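Local coordinates for protein transcriptional regulator, MarR family (PDB 3BJ6) that probably binds DNA as a transcription factor of the MarR family, through a winged helix-turn-helix domain, at the interface of chains A and B. Coordinates in Å, arbitrary orientation; residue numbers count along the deposited sequence, not the author numbering. Chains: chain A/B, Transcriptional regulator, MarR family.

Contact 1: the interface of chains A and B. Residues chain A 141-142, 145-146; chain B 20-21, 24.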
loop_
_atom_site.group_PDB
_atom_site.type_symbol
_atom_site.label_atom_id
_atom_site.label_comp_id
_atom_site.label_asym_id
_atom_site.label_seq_id
_atom_site.Cartn_x
_atom_site.Cartn_y
_atom_site.Cartn_z
ATOM N N LEU A 141 8.453 -9.961 3.213
ATOM C CA LEU A 141 8.683 -8.828 2.324
ATOM C C LEU A 141 8.726 -7.496 3.039
ATOM O O LEU A 141 9.558 -6.653 2.711
ATOM C CB LEU A 141 7.610 -8.729 1.225
ATOM C CG LEU A 141 7.752 -9.675 0.022
ATOM C CD1 LEU A 141 6.489 -9.551 -0.795
ATOM C CD2 LEU A 141 9.020 -9.378 -0.836
ATOM N N THR A 142 7.789 -7.279 3.963
ATOM C CA THR A 142 7.770 -6.027 4.750
ATOM C C THR A 142 9.132 -5.790 5.424
ATOM O O THR A 142 9.696 -4.713 5.331
ATOM C CB THR A 142 6.629 -6.043 5.752
ATOM O OG1 THR A 142 5.406 -6.269 5.027
ATOM C CG2 THR A 142 6.532 -4.686 6.498
ATOM N N PHE A 145 12.147 -5.185 2.705
ATOM C CA PHE A 145 12.232 -3.824 2.183
ATOM C C PHE A 145 12.608 -2.824 3.290
ATOM O O PHE A 145 13.370 -1.881 3.042
ATOM C CB PHE A 145 10.907 -3.450 1.507
ATOM C CG PHE A 145 10.667 -4.197 0.230
ATOM C CD1 PHE A 145 11.584 -4.114 -0.812
ATOM C CD2 PHE A 145 9.520 -4.959 0.064
ATOM C CE1 PHE A 145 11.350 -4.816 -2.034
ATOM C CE2 PHE A 145 9.271 -5.640 -1.112
ATOM C CZ PHE A 145 10.174 -5.567 -2.174
ATOM N N ALA A 146 12.099 -3.052 4.509
ATOM C CA ALA A 146 12.529 -2.231 5.655
ATOM C C ALA A 146 14.049 -2.246 5.786
ATOM O O ALA A 146 14.681 -1.173 5.952
ATOM C CB ALA A 146 11.861 -2.687 6.950
ATOM N N PRO B 20 2.351 -0.475 5.830
ATOM C CA PRO B 20 3.825 -0.382 6.014
ATOM C C PRO B 20 4.644 -1.034 4.879
ATOM O O PRO B 20 5.694 -0.504 4.529
ATOM C CB PRO B 20 4.098 -1.088 7.369
ATOM C CG PRO B 20 2.819 -1.867 7.675
ATOM C CD PRO B 20 1.689 -1.193 6.938
ATOM N N LEU B 21 4.155 -2.117 4.277
ATOM C CA LEU B 21 4.829 -2.706 3.109
ATOM C C LEU B 21 5.043 -1.680 1.973
ATOM O O LEU B 21 6.140 -1.560 1.422
ATOM C CB LEU B 21 4.050 -3.909 2.573
ATOM C CG LEU B 21 4.634 -4.609 1.315
ATOM C CD1 LEU B 21 6.098 -5.037 1.462
ATOM C CD2 LEU B 21 3.781 -5.817 0.915
ATOM N N ASN B 24 7.665 0.816 2.870
ATOM C CA ASN B 24 8.998 0.166 2.808
ATOM C C ASN B 24 9.490 -0.101 1.371
ATOM O O ASN B 24 10.682 0.075 1.054
ATOM C CB ASN B 24 9.019 -1.134 3.619
ATOM C CG ASN B 24 8.795 -0.905 5.145
ATOM O OD1 ASN B 24 8.758 0.222 5.640
ATOM N ND2 ASN B 24 8.573 -1.987 5.864
#
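B:Asn24 and B:Leu21, one turn apart on helix 18-35 of chain B, lie against the backbone and side chains of A:Thr142, A:Phe145 and A:Ala146 on helix 128-151 of chain A, a helix-to-helix part of the dimer interface of this MarR-family regulator. The carboxamide of B:Asn24 points its nitrogen at the main chain: ND2 donates to the carbonyl O of A:Thr142 over 3.0 Å. The donor stands above the carbonyl plane, 37° out of it, and the bond is bent, with 144° at the hydrogen. B:Asn24 ND2 also lies 3.5 Å from the methyl CB of A:Ala146, and the A:Thr142 methyl CG2 packs against it, giving the amide apolar neighbours beside its polar partner. Further back along the side chain, CB of B:Asn24 meets CB of A:Phe145 at 3.7 Å.

B:Leu21 crosses A:Thr142 and A:Phe145 obliquely. With CG anti to the backbone N (chi1 179°), its side chain reaches toward chain A, where the CD1 branch approaches the CA of A:Thr142 and, at 4.0 Å, CB of A:Leu141. The threonine turns its hydroxyl toward the leucine stem, A:Thr142 OG1 lying 3.7 Å from CB of B:Leu21. CD1 of B:Leu21 also touches the phenyl rim of A:Phe145, 3.7 Å from CD2.

Contact 2: the interface of chains A and B. Residues chain A 43, 47, 112, 116; chain B 12, 16.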
loop_
_atom_site.group_PDB
_atom_site.type_symbol
_atom_site.label_atom_id
_atom_site.label_comp_id
_atom_site.label_asym_id
_atom_site.label_seq_id
_atom_site.Cartn_x
_atom_site.Cartn_y
_atom_site.Cartn_z
ATOM N N ARG A 43 -12.864 4.798 12.023
ATOM C CA ARG A 43 -12.669 3.385 12.322
ATOM C C ARG A 43 -11.261 3.117 12.873
ATOM O O ARG A 43 -11.133 2.381 13.816
ATOM C CB ARG A 43 -12.889 2.552 11.053
ATOM C CG ARG A 43 -12.593 1.059 11.195
ATOM C CD ARG A 43 -12.200 0.430 9.848
ATOM N NE ARG A 43 -11.788 -0.968 10.078
ATOM C CZ ARG A 43 -10.625 -1.348 10.604
ATOM N NH1 ARG A 43 -9.695 -0.451 10.936
ATOM N NH2 ARG A 43 -10.395 -2.640 10.794
ATOM N N GLU A 47 -10.671 1.534 16.480
ATOM C CA GLU A 47 -9.941 0.267 16.613
ATOM C C GLU A 47 -8.767 0.440 17.552
ATOM O O GLU A 47 -8.570 -0.384 18.427
ATOM C CB GLU A 47 -9.479 -0.273 15.255
ATOM C CG GLU A 47 -8.603 -1.533 15.371
ATOM C CD GLU A 47 -8.119 -2.082 14.005
ATOM O OE1 GLU A 47 -7.825 -1.280 13.070
ATOM O OE2 GLU A 47 -7.971 -3.318 13.907
ATOM N N ARG A 112 -15.901 -4.756 12.812
ATOM C CA ARG A 112 -14.943 -5.862 12.859
ATOM C C ARG A 112 -15.592 -7.199 12.531
ATOM O O ARG A 112 -15.000 -7.992 11.820
ATOM C CB ARG A 112 -14.225 -5.902 14.215
ATOM C CG ARG A 112 -13.317 -4.650 14.446
ATOM C CD ARG A 112 -12.175 -4.496 13.387
ATOM N NE ARG A 112 -11.257 -5.609 13.576
ATOM C CZ ARG A 112 -10.923 -6.513 12.659
ATOM N NH1 ARG A 112 -10.114 -7.505 13.024
ATOM N NH2 ARG A 112 -11.359 -6.432 11.391
HETATM N N MSE A 116 -14.423 -9.434 9.276
HETATM C CA MSE A 116 -13.938 -10.799 9.439
HETATM C C MSE A 116 -14.801 -11.822 8.721
HETATM O O MSE A 116 -14.282 -12.818 8.190
HETATM C CB MSE A 116 -13.800 -11.124 10.926
HETATM C CG MSE A 116 -12.722 -10.214 11.626
HETATM SE SE MSE A 116 -10.863 -10.308 10.917
HETATM C CE MSE A 116 -11.135 -8.932 9.527
ATOM N N TYR B 12 -6.082 -11.072 8.350
ATOM C CA TYR B 12 -6.189 -9.655 8.705
ATOM C C TYR B 12 -4.822 -9.020 9.046
ATOM O O TYR B 12 -4.509 -7.903 8.615
ATOM C CB TYR B 12 -7.159 -9.465 9.871
ATOM C CG TYR B 12 -7.360 -8.046 10.278
ATOM C CD1 TYR B 12 -7.975 -7.130 9.409
ATOM C CD2 TYR B 12 -6.970 -7.608 11.546
ATOM C CE1 TYR B 12 -8.182 -5.781 9.801
ATOM C CE2 TYR B 12 -7.174 -6.257 11.944
ATOM C CZ TYR B 12 -7.778 -5.367 11.060
ATOM O OH TYR B 12 -7.982 -4.056 11.429
ATOM N N GLN B 16 -3.240 -5.949 7.072
ATOM C CA GLN B 16 -2.795 -4.751 7.804
ATOM C C GLN B 16 -1.345 -4.365 7.452
ATOM O O GLN B 16 -0.991 -3.192 7.563
ATOM C CB GLN B 16 -2.894 -5.002 9.290
ATOM C CG GLN B 16 -4.270 -4.855 9.909
ATOM C CD GLN B 16 -4.169 -5.003 11.410
ATOM O OE1 GLN B 16 -3.654 -6.016 11.923
ATOM N NE2 GLN B 16 -4.657 -3.990 12.134
HETATM O O HOH W 1 -5.975 -1.428 11.090
#
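This outer patch of the two-fold interface between the copies of a MarR-family regulator, a winged helix-turn-helix protein family whose members typically act as dimers, ties the N-terminal helix 5-16 of chain B to helices 40-51 and 102-123 of chain A. B:Tyr12 is the inserted side chain. A chi1 of -178° extends the ring away from its own helix toward chain A, where it lies against the A:Arg112 guanidinium and its hydroxyl ends at A:Arg43 and A:Glu47.

B:Tyr12 OH donates to the carboxylate OE2 of A:Glu47 at 2.6 Å, on the syn side and somewhat tilted from the carboxylate plane, and accepts from NH2 of A:Arg43 at 2.9 Å, in the guanidinium plane. A salt bridge of 3.0 Å from A:Arg43 NH1 meets A:Glu47 OE1 from above the carboxylate plane and probably helps to hold both groups in place for the phenol. The guanidinium of A:Arg112 stacks on one ring face, the planes 20° apart, with A:Arg112 NH1 3.6 Å from the B:Tyr12 ring centroid in a cation-pi contact. On the opposite face lies CG of B:Gln16, from the tyrosine's own helix. The selenomethionine methyl CE of A:Met116 packs 3.6 Å from B:Tyr12 CD1. A phenylalanine in place of B:Tyr12 could keep the stack but would probably leave A:Arg43 NH2 and A:Glu47 OE2 without their shared phenol partner. Water 1 links the chains again, 2.7 Å from A:Glu47 OE1 and 3.1 Å from NE2 of B:Gln16.

Contact 3: the interface of chains A and B. Residues chain A 11, 14, 18, 137-138, 141; chain B 21, 134, 138.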
loop_
_atom_site.group_PDB
_atom_site.type_symbol
_atom_site.label_atom_id
_atom_site.label_comp_id
_atom_site.label_asym_id
_atom_site.label_seq_id
_atom_site.Cartn_x
_atom_site.Cartn_y
_atom_site.Cartn_z
ATOM N N LEU A 11 7.004 -12.256 -8.852
ATOM C CA LEU A 11 7.029 -11.599 -7.547
ATOM C C LEU A 11 6.928 -10.087 -7.737
ATOM O O LEU A 11 6.202 -9.409 -6.994
ATOM C CB LEU A 11 8.304 -11.966 -6.762
ATOM C CG LEU A 11 8.432 -11.323 -5.355
ATOM C CD1 LEU A 11 7.214 -11.711 -4.499
ATOM C CD2 LEU A 11 9.709 -11.765 -4.681
ATOM N N ALA A 14 3.382 -9.152 -8.244
ATOM C CA ALA A 14 2.743 -9.165 -6.928
ATOM C C ALA A 14 3.106 -7.899 -6.119
ATOM O O ALA A 14 2.236 -7.237 -5.541
ATOM C CB ALA A 14 3.136 -10.439 -6.153
ATOM N N THR A 18 0.679 -4.006 -4.676
ATOM C CA THR A 18 0.539 -3.445 -3.315
ATOM C C THR A 18 -0.189 -2.086 -3.305
ATOM O O THR A 18 -1.032 -1.845 -2.437
ATOM C CB THR A 18 1.907 -3.295 -2.585
ATOM O OG1 THR A 18 2.676 -4.506 -2.729
ATOM C CG2 THR A 18 1.707 -3.024 -1.089
ATOM N N VAL A 137 5.037 -14.699 3.488
ATOM C CA VAL A 137 5.750 -13.912 2.468
ATOM C C VAL A 137 5.439 -12.415 2.622
ATOM O O VAL A 137 6.350 -11.592 2.554
ATOM C CB VAL A 137 5.463 -14.445 1.034
ATOM C CG1 VAL A 137 6.153 -13.562 -0.043
ATOM C CG2 VAL A 137 5.932 -15.905 0.919
ATOM N N GLN A 138 4.171 -12.063 2.862
ATOM C CA GLN A 138 3.811 -10.675 3.151
ATOM C C GLN A 138 4.669 -10.061 4.254
ATOM O O GLN A 138 5.242 -8.985 4.062
ATOM C CB GLN A 138 2.325 -10.531 3.540
ATOM C CG GLN A 138 1.881 -9.049 3.807
ATOM C CD GLN A 138 1.427 -8.300 2.559
ATOM O OE1 GLN A 138 1.920 -8.556 1.459
ATOM N NE2 GLN A 138 0.425 -7.392 2.717
ATOM N N LEU A 141 8.453 -9.961 3.213
ATOM C CA LEU A 141 8.683 -8.828 2.324
ATOM C C LEU A 141 8.726 -7.496 3.039
ATOM O O LEU A 141 9.558 -6.653 2.711
ATOM C CB LEU A 141 7.610 -8.729 1.225
ATOM C CG LEU A 141 7.752 -9.675 0.022
ATOM C CD1 LEU A 141 6.489 -9.551 -0.795
ATOM C CD2 LEU A 141 9.020 -9.378 -0.836
ATOM N N LEU B 21 4.155 -2.117 4.277
ATOM C CA LEU B 21 4.829 -2.706 3.109
ATOM C C LEU B 21 5.043 -1.680 1.973
ATOM O O LEU B 21 6.140 -1.560 1.422
ATOM C CB LEU B 21 4.050 -3.909 2.573
ATOM C CG LEU B 21 4.634 -4.609 1.315
ATOM C CD1 LEU B 21 6.098 -5.037 1.462
ATOM C CD2 LEU B 21 3.781 -5.817 0.915
ATOM N N TYR B 134 1.797 -16.648 -2.646
ATOM C CA TYR B 134 1.782 -15.223 -2.387
ATOM C C TYR B 134 1.198 -14.429 -3.584
ATOM O O TYR B 134 0.291 -13.608 -3.429
ATOM C CB TYR B 134 3.187 -14.698 -2.023
ATOM C CG TYR B 134 3.179 -13.213 -1.782
ATOM C CD1 TYR B 134 2.667 -12.682 -0.583
ATOM C CD2 TYR B 134 3.683 -12.312 -2.751
ATOM C CE1 TYR B 134 2.633 -11.304 -0.363
ATOM C CE2 TYR B 134 3.642 -10.909 -2.517
ATOM C CZ TYR B 134 3.100 -10.424 -1.341
ATOM O OH TYR B 134 3.070 -9.056 -1.067
ATOM N N GLN B 138 -2.271 -12.420 -3.341
ATOM C CA GLN B 138 -2.129 -10.977 -3.529
ATOM C C GLN B 138 -3.070 -10.439 -4.603
ATOM O O GLN B 138 -3.789 -9.458 -4.370
ATOM C CB GLN B 138 -0.670 -10.599 -3.895
ATOM C CG GLN B 138 -0.453 -9.068 -4.118
ATOM C CD GLN B 138 -0.148 -8.298 -2.840
ATOM O OE1 GLN B 138 -0.594 -8.673 -1.750
ATOM N NE2 GLN B 138 0.677 -7.241 -2.956
HETATM O O HOH W 2 0.452 -6.430 -0.099
#
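The ring of B:Tyr134 lies against A:Val137, A:Leu141, A:Leu11 and A:Ala14, forming the apolar centre of this part of the dimer interface. A:Val137 covers one face: its CG1 branch, pointing directly away from the main-chain nitrogen (chi1 177°), sits 3.8 Å from the B:Tyr134 ring centroid, offset toward the rim, in a CH-pi contact. CD1 of A:Leu141 touches the phenol end, 3.5 Å from B:Tyr134 CZ, while the methyl CB of A:Ala14 packs 3.7 Å from B:Tyr134 CE2. The CD2 branch of B:Leu21 fills in between A:Thr18 CG2 and the amide of A:Gln138.

Farther out, B:Tyr134 OH donates to OE1 of A:Gln138 over 2.8 Å. The hydroxyl meets this oxygen almost head-on, with a C=O...donor angle of 178°, and OE1 lies at the ring edge in its plane. The twin glutamine, B:Gln138, sends NE2 to the backbone carbonyl O of A:Ala14, 3.0 Å away and above the carbonyl plane. Water 2 bridges the two amides, 3.0 Å from both OE1 and NE2 of A:Gln138 and of B:Gln138. The site lies where helices 128-151 of both chains meet near the two-fold axis, with helices 5-16 and 18-35 of chain A and helix 18-35 of chain B packed around them.

Contact 1 and contact 3 are neighbours, their C-alpha centres about 9 Å apart, and they share A:Leu141 and B:Leu21, so helix 128-151 of chain A and helix 18-35 of chain B run through both. Contact 2 lies farther out, its C-alpha centre about 20 Å from that of contact 1 and 19 Å from that of contact 3, and shares no residue with either. Helix 5-16 serves in contacts 2 and 3, from opposite chains. Because each contact has a two-fold twin, a central helical core is flanked on either side by a tyrosine-centred clasp, which may help set how the two DNA-binding regions are placed relative to each other.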